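Putative secreted endoglycosylceramidase (Rhodococcus hoagii, PDB 6JYZ) probably hydrolyses the O-glycosidic bond that joins the sugar to ceramide in glycosphingolipids, acting as an endogalactosylceramidase of glycoside hydrolase family 5. Local coordinates at residues M74-F79 with R456-W461; D127-Y132 with A180-A185; I149-A154 with G171-S176. All coordinates share one frame; numbering follows the deposited sequence.

Interaction 1: M74-F79 with R456-W461; sequences MAALGF and RVDGGW
A76 meets D458 and G459 where the end of helix 68-75 comes up against a tight turn between two strands. The carboxylate arm of D458 can be traced outward against the methyl of A76. Its CB stays 4.7 Å from A76 CB, and its CG comes within 4.4 Å of the same methyl. Of the two carboxylate oxygens, OD2 makes the touch, 3.8 Å from A76 CB, while OD1 turns away to 5.3 Å; the backbone O of D458 comes about as near to the methyl as OD2 does. CG stands anti to the backbone N (chi1 -164°), which carries the carboxylate alongside the methyl. A carboxylate oxygen against a methyl is only van der Waals contact. The backbones add a pair of weak CA-H...O contacts, A76 CA to D458 O at 3.4 Å (149° at the hydrogen) and G459 CA to A76 O at 3.6 Å (156°). The stronger polar link is a water that bridges the two backbones, donating to A76 O and G459 O, 2.8 Å each. The close approach depends on G459, because a CB modelled there would collide with A76 O. On the helix side, G78 and F79 donate back to A75 O and M74 O, and the positive phi of G78 completes a Schellman motif. Beyond it, G78 O receives the hydroxyl of Y409. On the strand side, V457 and G460 bond to each other in both directions, closing a beta-hairpin whose two-residue loop, D458-G459, is a type II turn, and G459 pairs with G438. This is a small surface contact, 122 Å² buried in total, in which a Schellman-terminated helix of the family 5 (beta/alpha)8 barrel abuts a hairpin of the C-terminal beta domain.

Interaction 2: D127-Y132 with A180-A185; sequences DAWGPY and ARAFQA
W129 packs its indole into the corner formed by A182 and F183 on helix 177-187. The tight part has two surfaces. The methyl of A182 sits over the five-membered ring, CB 3.7 Å from its centroid and only 6° off the normal, a CH-pi contact. The benzo part of the indole meets F183 edge-to-face, with centroids 4.9 Å apart and planes at 78°; W129 CE3 stands over the centre of the phenyl face. A chi1 of -179°, with CG opposite the backbone N, turns the indole toward the helix, while the backbone N of W129 closes on F183 CE2 at 3.5 Å. W129 NE1 is hydrogen-bonded to T159 OG1. The loose side is A128, whose carbonyl carbon only grazes F183 CE2 at 4.5 Å. All four touching residues are buried, so the contact itself has no solvent face. With F183 replaced by an alanine, the CE3 edge of W129 would probably lose the face it rests on and a gap would open there. A buried edge-to-face (T-shaped) aromatic pair, with a CH-pi methyl beside it, thus fastens the loop following barrel strand 119-124 onto helix 177-187 of the glycosidase fold.

Interaction 3: I149-A154 with G171-S176; sequences IGWDGA and GQREAS
R173 lays its aliphatic arm over one face of the W151 indole, the two side chains crossing at about a right angle. CD is centred over the six-membered ring, 3.6 Å from the centroid, and CB sits past the rim of the indole beside the NE1-CE2 bond, 3.6 Å from NE1. The guanidinium does not stack: its plane stands 86° from the indole, so an edge is presented, with NH1 3.3 Å from CZ3. CZ is 4.8 Å from the six-ring centroid and 26° off the normal. With CG between backbone N and carbonyl carbon (chi1 67°), the chain then runs extended from CG to NE across the ring. A salt bridge to E174, R173 NE to OE2 at 2.9 Å, restrains the turn of the guanidinium, and Q172 NE2 holds the other oxygen, OE1. I149 CD1 lies on the opposite indole face, 3.7 Å from the plane, and H370 meets the indole edge-to-face. A further ion pair, from R173 NH2 to D127, is long and weak. A CH-pi contact with an off-centre cation-pi component thus joins two parts of the long loop after strand 119-124, among the loops at the C-terminal ends of the barrel strands, where family 5 enzymes have their active site.

Overall arrangement
From the N terminus, 74-79 comes first, early in the barrel, and meets 456-461, 377 residues farther on in the C-terminal beta domain; interaction 1 therefore closes a loop enclosing nearly all of the barrel. Interaction 2 (127-132 with 180-185) is nested inside it, and interaction 3 (149-154 with 171-176) inside interaction 2, so nothing crosses. The inner two touch, their centres about 7 Å apart: W129 O and A154 N, like D127 N and D152 O, are probably hydrogen-bonded, stitching the loop to itself. Interaction 1 lies on the other side of the chain's centre, its centre about 39 Å from that of interaction 2, joining the two domains.

Interaction 1: M74-F79 with R456-W461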
loop_
_atom_site.group_PDB
_atom_site.type_symbol
_atom_site.label_atom_id
_atom_site.label_comp_id
_atom_site.label_asym_id
_atom_site.label_seq_id
_atom_site.Cartn_x
_atom_site.Cartn_y
_atom_site.Cartn_z
ATOM N N MET A 74 8.646 10.032 -8.457
ATOM C CA MET A 74 7.840 10.018 -7.214
ATOM C C MET A 74 8.330 11.105 -6.279
ATOM O O MET A 74 7.488 11.793 -5.659
ATOM C CB MET A 74 8.015 8.674 -6.507
ATOM C CG MET A 74 7.331 7.559 -7.315
ATOM S SD MET A 74 7.778 5.913 -6.557
ATOM C CE MET A 74 7.923 4.953 -8.064
ATOM N N ALA A 75 9.642 11.222 -6.126
ATOM C CA ALA A 75 10.181 12.263 -5.241
ATOM C C ALA A 75 9.786 13.658 -5.754
ATOM O O ALA A 75 9.639 14.568 -4.922
ATOM C CB ALA A 75 11.663 12.132 -5.143
ATOM N N ALA A 76 9.601 13.809 -7.077
ATOM C CA ALA A 76 9.227 15.108 -7.622
ATOM C C ALA A 76 7.774 15.439 -7.362
ATOM O O ALA A 76 7.361 16.607 -7.626
ATOM C CB ALA A 76 9.606 15.134 -9.085
ATOM N N LEU A 77 6.942 14.504 -6.838
ATOM C CA LEU A 77 5.616 14.793 -6.323
ATOM C C LEU A 77 5.627 14.893 -4.806
ATOM O O LEU A 77 4.531 15.016 -4.226
ATOM C CB LEU A 77 4.617 13.725 -6.790
ATOM C CG LEU A 77 4.454 13.702 -8.285
ATOM C CD1 LEU A 77 3.760 12.408 -8.736
ATOM C CD2 LEU A 77 3.632 14.902 -8.779
ATOM N N GLY A 78 6.799 14.799 -4.183
ATOM C CA GLY A 78 6.879 14.954 -2.734
ATOM C C GLY A 78 6.795 13.625 -1.952
ATOM O O GLY A 78 6.899 13.658 -0.737
ATOM N N PHE A 79 6.622 12.489 -2.662
ATOM C CA PHE A 79 6.376 11.242 -1.922
ATOM C C PHE A 79 7.606 10.807 -1.142
ATOM O O PHE A 79 8.738 10.926 -1.626
ATOM C CB PHE A 79 6.061 10.158 -2.947
ATOM C CG PHE A 79 4.829 10.353 -3.760
ATOM C CD1 PHE A 79 3.891 11.332 -3.452
ATOM C CD2 PHE A 79 4.564 9.498 -4.828
ATOM C CE1 PHE A 79 2.712 11.455 -4.212
ATOM C CE2 PHE A 79 3.422 9.651 -5.595
ATOM C CZ PHE A 79 2.490 10.608 -5.273
ATOM N N ARG A 456 15.536 24.328 -3.335
ATOM C CA ARG A 456 14.839 23.880 -4.504
ATOM C C ARG A 456 15.289 22.477 -4.779
ATOM O O ARG A 456 16.494 22.150 -4.734
ATOM C CB ARG A 456 15.020 24.769 -5.791
ATOM C CG ARG A 456 14.157 24.366 -6.981
ATOM C CD ARG A 456 14.426 25.054 -8.345
ATOM N NE ARG A 456 14.231 26.493 -8.245
ATOM C CZ ARG A 456 13.057 27.102 -8.465
ATOM N NH1 ARG A 456 11.957 26.400 -8.715
ATOM N NH2 ARG A 456 12.959 28.427 -8.455
ATOM N N VAL A 457 14.297 21.671 -5.019
ATOM C CA VAL A 457 14.595 20.322 -5.385
ATOM C C VAL A 457 13.782 20.097 -6.625
ATOM O O VAL A 457 12.872 20.863 -7.105
ATOM C CB VAL A 457 14.360 19.258 -4.248
ATOM C CG1 VAL A 457 15.058 19.708 -2.958
ATOM C CG2 VAL A 457 12.771 19.224 -4.048
ATOM N N ASP A 458 14.004 18.952 -7.218
ATOM C CA ASP A 458 13.191 18.713 -8.368
ATOM C C ASP A 458 11.656 18.628 -8.092
ATOM O O ASP A 458 11.203 17.862 -7.232
ATOM C CB ASP A 458 13.725 17.405 -8.969
ATOM C CG ASP A 458 13.226 17.245 -10.381
ATOM O OD1 ASP A 458 13.339 18.217 -11.175
ATOM O OD2 ASP A 458 12.933 16.078 -10.725
ATOM N N GLY A 459 10.771 19.377 -8.743
ATOM C CA GLY A 459 9.334 19.455 -8.568
ATOM C C GLY A 459 8.823 20.327 -7.363
ATOM O O GLY A 459 7.630 20.464 -7.179
ATOM N N GLY A 460 9.719 20.869 -6.597
ATOM C CA GLY A 460 9.268 21.608 -5.428
ATOM C C GLY A 460 10.436 22.049 -4.620
ATOM O O GLY A 460 11.477 22.438 -5.153
ATOM N N TRP A 461 10.252 21.985 -3.293
ATOM C CA TRP A 461 11.129 22.545 -2.315
ATOM C C TRP A 461 11.164 21.660 -1.094
ATOM O O TRP A 461 10.128 21.101 -0.705
ATOM C CB TRP A 461 10.672 23.927 -1.855
ATOM C CG TRP A 461 10.554 24.879 -2.993
ATOM C CD1 TRP A 461 9.544 24.966 -3.904
ATOM C CD2 TRP A 461 11.529 25.879 -3.305
ATOM N NE1 TRP A 461 9.858 25.940 -4.817
ATOM C CE2 TRP A 461 11.016 26.549 -4.443
ATOM C CE3 TRP A 461 12.737 26.292 -2.731
ATOM C CZ2 TRP A 461 11.740 27.580 -5.059
ATOM C CZ3 TRP A 461 13.425 27.352 -3.300
ATOM C CH2 TRP A 461 12.909 27.976 -4.443
HETATM O O HOH W 1 5.487 18.625 -7.484
#

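Interaction 2: D127-Y132 with A180-A185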
loop_
_atom_site.group_PDB
_atom_site.type_symbol
_atom_site.label_atom_id
_atom_site.label_comp_id
_atom_site.label_asym_id
_atom_site.label_seq_id
_atom_site.Cartn_x
_atom_site.Cartn_y
_atom_site.Cartn_z
ATOM N N ASP A 127 -4.350 -10.280 -5.712
ATOM C CA ASP A 127 -5.775 -10.005 -5.926
ATOM C C ASP A 127 -6.398 -11.324 -6.321
ATOM O O ASP A 127 -5.829 -12.048 -7.142
ATOM C CB ASP A 127 -6.027 -9.030 -7.098
ATOM C CG ASP A 127 -5.305 -7.720 -6.928
ATOM O OD1 ASP A 127 -5.807 -6.865 -6.165
ATOM O OD2 ASP A 127 -4.240 -7.530 -7.558
ATOM N N ALA A 128 -7.565 -11.655 -5.751
ATOM C CA ALA A 128 -8.243 -12.882 -6.155
ATOM C C ALA A 128 -7.295 -14.078 -6.115
ATOM O O ALA A 128 -7.294 -14.926 -7.005
ATOM C CB ALA A 128 -8.928 -12.756 -7.517
ATOM N N TRP A 129 -6.495 -14.108 -5.024
ATOM C CA TRP A 129 -5.579 -15.231 -4.726
ATOM C C TRP A 129 -4.314 -15.280 -5.601
ATOM O O TRP A 129 -3.220 -15.349 -5.006
ATOM C CB TRP A 129 -6.297 -16.606 -4.716
ATOM C CG TRP A 129 -5.318 -17.711 -4.388
ATOM C CD1 TRP A 129 -4.778 -18.572 -5.312
ATOM C CD2 TRP A 129 -4.716 -17.991 -3.117
ATOM N NE1 TRP A 129 -3.909 -19.409 -4.637
ATOM C CE2 TRP A 129 -3.809 -19.063 -3.310
ATOM C CE3 TRP A 129 -4.836 -17.434 -1.833
ATOM C CZ2 TRP A 129 -3.016 -19.547 -2.268
ATOM C CZ3 TRP A 129 -4.033 -17.921 -0.817
ATOM C CH2 TRP A 129 -3.118 -18.957 -1.058
ATOM N N GLY A 130 -4.422 -15.343 -6.918
ATOM C CA GLY A 130 -3.194 -15.441 -7.697
ATOM C C GLY A 130 -3.418 -15.458 -9.177
ATOM O O GLY A 130 -4.531 -15.293 -9.677
ATOM N N PRO A 131 -2.314 -15.648 -9.944
ATOM C CA PRO A 131 -2.439 -15.693 -11.402
ATOM C C PRO A 131 -3.169 -16.899 -11.965
ATOM O O PRO A 131 -3.504 -16.833 -13.145
ATOM C CB PRO A 131 -0.957 -15.783 -11.914
ATOM C CG PRO A 131 -0.126 -15.265 -10.725
ATOM C CD PRO A 131 -0.907 -15.717 -9.477
ATOM N N TYR A 132 -3.388 -17.937 -11.158
ATOM C CA TYR A 132 -3.801 -19.219 -11.734
ATOM C C TYR A 132 -5.254 -19.508 -11.428
ATOM O O TYR A 132 -5.652 -20.684 -11.595
ATOM C CB TYR A 132 -2.842 -20.333 -11.237
ATOM C CG TYR A 132 -1.426 -20.047 -11.662
ATOM C CD1 TYR A 132 -1.030 -20.316 -12.970
ATOM C CD2 TYR A 132 -0.535 -19.411 -10.838
ATOM C CE1 TYR A 132 0.249 -19.959 -13.425
ATOM C CE2 TYR A 132 0.746 -19.031 -11.254
ATOM C CZ TYR A 132 1.102 -19.297 -12.547
ATOM O OH TYR A 132 2.367 -18.933 -13.005
ATOM N N ALA A 180 -12.307 -18.375 -3.411
ATOM C CA ALA A 180 -12.654 -18.565 -2.019
ATOM C C ALA A 180 -12.096 -19.879 -1.468
ATOM O O ALA A 180 -11.590 -19.943 -0.331
ATOM C CB ALA A 180 -14.174 -18.486 -1.839
ATOM N N ARG A 181 -12.181 -20.946 -2.255
ATOM C CA ARG A 181 -11.711 -22.241 -1.814
ATOM C C ARG A 181 -10.181 -22.210 -1.660
ATOM O O ARG A 181 -9.666 -22.784 -0.726
ATOM C CB ARG A 181 -12.133 -23.305 -2.859
ATOM C CG ARG A 181 -11.705 -24.724 -2.486
ATOM C CD ARG A 181 -12.404 -25.244 -1.267
ATOM N NE ARG A 181 -11.869 -26.504 -0.705
ATOM C CZ ARG A 181 -10.985 -26.534 0.215
ATOM N NH1 ARG A 181 -10.325 -25.434 0.598
ATOM N NH2 ARG A 181 -10.703 -27.669 0.831
ATOM N N ALA A 182 -9.467 -21.577 -2.602
ATOM C CA ALA A 182 -7.996 -21.505 -2.517
ATOM C C ALA A 182 -7.593 -20.729 -1.282
ATOM O O ALA A 182 -6.637 -21.097 -0.588
ATOM C CB ALA A 182 -7.403 -20.869 -3.744
ATOM N N PHE A 183 -8.290 -19.625 -0.959
ATOM C CA PHE A 183 -7.983 -18.920 0.271
ATOM C C PHE A 183 -8.263 -19.780 1.483
ATOM O O PHE A 183 -7.493 -19.762 2.465
ATOM C CB PHE A 183 -8.812 -17.610 0.417
ATOM C CG PHE A 183 -8.031 -16.404 -0.054
ATOM C CD1 PHE A 183 -7.110 -15.855 0.818
ATOM C CD2 PHE A 183 -8.245 -15.835 -1.301
ATOM C CE1 PHE A 183 -6.384 -14.700 0.385
ATOM C CE2 PHE A 183 -7.519 -14.723 -1.704
ATOM C CZ PHE A 183 -6.618 -14.205 -0.865
ATOM N N GLN A 184 -9.383 -20.537 1.497
ATOM C CA GLN A 184 -9.689 -21.330 2.670
ATOM C C GLN A 184 -8.627 -22.428 2.844
ATOM O O GLN A 184 -8.233 -22.735 3.974
ATOM C CB GLN A 184 -11.100 -21.919 2.627
ATOM C CG GLN A 184 -11.505 -22.496 3.992
ATOM C CD GLN A 184 -11.456 -21.415 5.056
ATOM O OE1 GLN A 184 -11.883 -20.264 4.818
ATOM N NE2 GLN A 184 -10.984 -21.751 6.252
ATOM N N ALA A 185 -8.152 -23.020 1.719
ATOM C CA ALA A 185 -7.066 -24.014 1.815
ATOM C C ALA A 185 -5.845 -23.394 2.449
ATOM O O ALA A 185 -5.196 -24.011 3.302
ATOM C CB ALA A 185 -6.742 -24.488 0.436
#

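Interaction 3: I149-A154 with G171-S176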
loop_
_atom_site.group_PDB
_atom_site.type_symbol
_atom_site.label_atom_id
_atom_site.label_comp_id
_atom_site.label_asym_id
_atom_site.label_seq_id
_atom_site.Cartn_x
_atom_site.Cartn_y
_atom_site.Cartn_z
ATOM N N ILE A 149 -10.687 -14.183 -14.626
ATOM C CA ILE A 149 -9.367 -14.101 -15.254
ATOM C C ILE A 149 -8.340 -14.287 -14.140
ATOM O O ILE A 149 -8.675 -14.351 -12.954
ATOM C CB ILE A 149 -9.136 -12.762 -15.976
ATOM C CG1 ILE A 149 -9.169 -11.550 -15.033
ATOM C CG2 ILE A 149 -10.172 -12.613 -17.108
ATOM C CD1 ILE A 149 -8.845 -10.208 -15.745
ATOM N N GLY A 150 -7.084 -14.478 -14.529
ATOM C CA GLY A 150 -5.999 -14.587 -13.571
ATOM C C GLY A 150 -5.514 -13.215 -13.086
ATOM O O GLY A 150 -5.578 -12.228 -13.831
ATOM N N TRP A 151 -4.976 -13.218 -11.850
ATOM C CA TRP A 151 -4.546 -11.968 -11.231
ATOM C C TRP A 151 -3.096 -12.087 -10.776
ATOM O O TRP A 151 -2.213 -12.174 -11.642
ATOM C CB TRP A 151 -5.536 -11.573 -10.115
ATOM C CG TRP A 151 -6.892 -11.245 -10.675
ATOM C CD1 TRP A 151 -7.892 -12.132 -10.956
ATOM C CD2 TRP A 151 -7.341 -9.949 -11.058
ATOM N NE1 TRP A 151 -8.944 -11.457 -11.506
ATOM C CE2 TRP A 151 -8.644 -10.122 -11.593
ATOM C CE3 TRP A 151 -6.823 -8.644 -10.937
ATOM C CZ2 TRP A 151 -9.403 -9.049 -12.076
ATOM C CZ3 TRP A 151 -7.579 -7.592 -11.434
ATOM C CH2 TRP A 151 -8.847 -7.801 -11.977
ATOM N N ASP A 152 -2.836 -12.098 -9.488
ATOM C CA ASP A 152 -1.470 -11.999 -8.943
ATOM C C ASP A 152 -1.523 -12.456 -7.519
ATOM O O ASP A 152 -2.566 -12.286 -6.856
ATOM C CB ASP A 152 -0.922 -10.564 -9.033
ATOM C CG ASP A 152 -1.779 -9.569 -8.266
ATOM O OD1 ASP A 152 -2.980 -9.377 -8.711
ATOM O OD2 ASP A 152 -1.326 -8.995 -7.289
ATOM N N GLY A 153 -0.406 -13.021 -7.017
ATOM C CA GLY A 153 -0.335 -13.470 -5.638
ATOM C C GLY A 153 0.382 -14.794 -5.563
ATOM O O GLY A 153 1.621 -14.861 -5.734
ATOM N N ALA A 154 -0.358 -15.839 -5.276
ATOM C CA ALA A 154 0.236 -17.126 -4.973
ATOM C C ALA A 154 0.644 -17.903 -6.216
ATOM O O ALA A 154 0.014 -17.839 -7.252
ATOM C CB ALA A 154 -0.808 -17.923 -4.199
ATOM N N GLY A 171 -18.842 -10.472 -12.234
ATOM C CA GLY A 171 -17.523 -10.022 -12.673
ATOM C C GLY A 171 -16.646 -9.608 -11.490
ATOM O O GLY A 171 -15.501 -9.216 -11.733
ATOM N N GLN A 172 -17.096 -9.713 -10.264
ATOM C CA GLN A 172 -16.239 -9.336 -9.140
ATOM C C GLN A 172 -15.201 -10.429 -8.897
ATOM O O GLN A 172 -15.523 -11.593 -8.648
ATOM C CB GLN A 172 -17.119 -9.215 -7.884
ATOM C CG GLN A 172 -16.298 -8.721 -6.694
ATOM C CD GLN A 172 -16.899 -8.909 -5.326
ATOM O OE1 GLN A 172 -18.108 -9.073 -5.177
ATOM N NE2 GLN A 172 -16.024 -8.935 -4.315
ATOM N N ARG A 173 -13.912 -10.057 -8.974
ATOM C CA ARG A 173 -12.849 -11.069 -8.990
ATOM C C ARG A 173 -12.834 -11.969 -7.764
ATOM O O ARG A 173 -12.526 -13.172 -7.860
ATOM C CB ARG A 173 -11.504 -10.360 -9.205
ATOM C CG ARG A 173 -11.077 -9.467 -8.041
ATOM C CD ARG A 173 -9.875 -8.601 -8.373
ATOM N NE ARG A 173 -9.615 -7.684 -7.274
ATOM C CZ ARG A 173 -8.927 -6.559 -7.370
ATOM N NH1 ARG A 173 -8.273 -6.335 -8.510
ATOM N NH2 ARG A 173 -8.849 -5.735 -6.337
ATOM N N GLU A 174 -13.200 -11.424 -6.609
ATOM C CA GLU A 174 -13.187 -12.207 -5.381
ATOM C C GLU A 174 -14.402 -13.130 -5.253
ATOM O O GLU A 174 -14.318 -14.070 -4.456
ATOM C CB GLU A 174 -13.195 -11.312 -4.141
ATOM C CG GLU A 174 -11.981 -10.413 -3.977
ATOM C CD GLU A 174 -12.014 -9.158 -4.779
ATOM O OE1 GLU A 174 -13.054 -8.807 -5.390
ATOM O OE2 GLU A 174 -10.929 -8.466 -4.769
ATOM N N ALA A 175 -15.426 -12.910 -6.064
ATOM C CA ALA A 175 -16.666 -13.667 -5.885
ATOM C C ALA A 175 -16.700 -14.933 -6.736
ATOM O O ALA A 175 -17.694 -15.236 -7.377
ATOM C CB ALA A 175 -17.834 -12.725 -6.243
ATOM N N SER A 176 -15.603 -15.682 -6.720
ATOM C CA SER A 176 -15.463 -16.915 -7.447
ATOM C C SER A 176 -15.308 -18.020 -6.439
ATOM O O SER A 176 -14.513 -17.935 -5.473
ATOM C CB SER A 176 -14.255 -16.679 -8.310
ATOM O OG SER A 176 -13.403 -17.753 -8.346
#